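Local coordinates for pyridoxamine 5'-phosphate oxidase-related, FMN-binding protein (Paracoccus denitrificans, PDB 6VNA), which probably acts as a noncanonical heme oxygenase that degrades c-type heme, at residues F148-T151 against A152-L156. Numbering follows the deposited sequence.
Sequences FKLT and ASDML
The carboxylate of Asp154 has Thr151 over one face: OG1 of Thr151 stands above the group, 3.5 Å from Asp154 CG, with the methyl CG2 of Thr151 on that same face. On the other side of the plane, off beyond OD2 rather than over the group, is the CD2 methyl of Leu150, 3.8 Å from Asp154 OD2, while CB of Leu150 sits close to the carboxylate plane, at the edge. OD2 of Asp154 accepts the backbone N-H of Thr151 at 3.2 Å, nearly straight at the hydrogen. The N-H comes from the OG1 side, tilted 52° out of the carboxylate plane. OD1 of Asp154 goes to Arg14, whose salt bridge ties this corner to helix 11-23, so both oxygens of the buried group have a partner. The side chain two residues after Thr151 adds a second grip: the hydroxyls Thr151 OG1 and Ser153 OG share a hydrogen bond of 2.7 Å, with OG1 held between backbone N and carbonyl carbon (chi1 78°).

A backbone N-H bound by the side chain three residues on is one arm of a capping-box pattern, here where strand 148-151, an edge strand of the antiparallel sheet of this PNPOx-like fold, gives way to the short, weakly bonded helix 152-156. The two segments meet at right angles. An alanine in place of Asp154 would probably leave the Thr151 N-H and the charge of Arg14 without their mate.

The inner side is greasy. Met155 bends at its thioether, bringing CE to 3.3 Å from the carbonyl oxygen of Thr151, while its CG lies 4.2 Å from Leu150 CD1. From there Leu150 reaches Ala17 and Leu93, and Met155 reaches Leu21 and Ile95, between helix 11-23 and strand 92-101.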
loop_
_atom_site.group_PDB
_atom_site.type_symbol
_atom_site.label_atom_id
_atom_site.label_comp_id
_atom_site.label_asym_id
_atom_site.label_seq_id
_atom_site.Cartn_x
_atom_site.Cartn_y
_atom_site.Cartn_z
ATOM N N PHE A 148 -16.114 2.105 -6.662
ATOM C CA PHE A 148 -17.083 2.743 -5.740
ATOM C C PHE A 148 -16.323 3.624 -4.742
ATOM O O PHE A 148 -15.301 3.145 -4.168
ATOM C CB PHE A 148 -17.890 1.671 -5.000
ATOM C CG PHE A 148 -18.528 0.658 -5.908
ATOM C CD1 PHE A 148 -17.867 -0.509 -6.258
ATOM C CD2 PHE A 148 -19.785 0.885 -6.441
ATOM C CE1 PHE A 148 -18.457 -1.433 -7.111
ATOM C CE2 PHE A 148 -20.377 -0.042 -7.289
ATOM C CZ PHE A 148 -19.713 -1.201 -7.623
ATOM N N LYS A 149 -16.814 4.850 -4.527
ATOM C CA LYS A 149 -16.428 5.738 -3.392
ATOM C C LYS A 149 -17.196 5.312 -2.138
ATOM O O LYS A 149 -18.412 5.158 -2.223
ATOM C CB LYS A 149 -16.714 7.209 -3.706
ATOM C CG LYS A 149 -15.771 7.819 -4.726
ATOM C CD LYS A 149 -15.629 9.322 -4.614
ATOM C CE LYS A 149 -14.689 9.887 -5.661
ATOM N NZ LYS A 149 -14.399 11.322 -5.441
ATOM N N LEU A 150 -16.501 5.122 -1.017
ATOM C CA LEU A 150 -17.099 4.623 0.242
ATOM C C LEU A 150 -16.857 5.633 1.369
ATOM O O LEU A 150 -15.790 6.263 1.394
ATOM C CB LEU A 150 -16.457 3.273 0.569
ATOM C CG LEU A 150 -16.678 2.154 -0.447
ATOM C CD1 LEU A 150 -15.871 0.932 -0.069
ATOM C CD2 LEU A 150 -18.142 1.786 -0.534
ATOM N N THR A 151 -17.829 5.768 2.269
ATOM C CA THR A 151 -17.704 6.526 3.536
ATOM C C THR A 151 -17.154 5.557 4.576
ATOM O O THR A 151 -16.980 4.362 4.233
ATOM C CB THR A 151 -19.044 7.114 4.001
ATOM O OG1 THR A 151 -19.815 6.071 4.606
ATOM C CG2 THR A 151 -19.814 7.760 2.871
ATOM N N ALA A 152 -16.934 6.038 5.797
ATOM C CA ALA A 152 -16.356 5.243 6.899
ATOM C C ALA A 152 -17.417 4.269 7.421
ATOM O O ALA A 152 -17.041 3.165 7.876
ATOM C CB ALA A 152 -15.836 6.153 7.978
ATOM N N SER A 153 -18.695 4.651 7.354
ATOM C CA SER A 153 -19.836 3.792 7.770
ATOM C C SER A 153 -19.938 2.590 6.815
ATOM O O SER A 153 -20.051 1.453 7.308
ATOM C CB SER A 153 -21.123 4.584 7.832
ATOM O OG SER A 153 -21.375 5.235 6.593
ATOM N N ASP A 154 -19.831 2.854 5.508
ATOM C CA ASP A 154 -19.827 1.862 4.394
ATOM C C ASP A 154 -18.844 0.703 4.641
ATOM O O ASP A 154 -19.143 -0.431 4.183
ATOM C CB ASP A 154 -19.503 2.550 3.064
ATOM C CG ASP A 154 -20.620 3.432 2.528
ATOM O OD1 ASP A 154 -21.718 3.421 3.137
ATOM O OD2 ASP A 154 -20.399 4.105 1.490
ATOM N N MET A 155 -17.722 0.960 5.324
ATOM C CA MET A 155 -16.607 -0.006 5.514
ATOM C C MET A 155 -16.721 -0.751 6.851
ATOM O O MET A 155 -16.031 -1.783 6.997
ATOM C CB MET A 155 -15.259 0.721 5.421
ATOM C CG MET A 155 -14.954 1.139 4.002
ATOM S SD MET A 155 -13.356 1.932 3.781
ATOM C CE MET A 155 -13.799 3.662 3.943
ATOM N N LEU A 156 -17.572 -0.307 7.780
ATOM C CA LEU A 156 -17.490 -0.752 9.200
ATOM C C LEU A 156 -18.659 -1.674 9.588
ATOM O O LEU A 156 -18.396 -2.635 10.335
ATOM C CB LEU A 156 -17.404 0.485 10.104
ATOM C CG LEU A 156 -16.167 1.369 9.907
ATOM C CD1 LEU A 156 -16.327 2.697 10.627
ATOM C CD2 LEU A 156 -14.894 0.670 10.371
#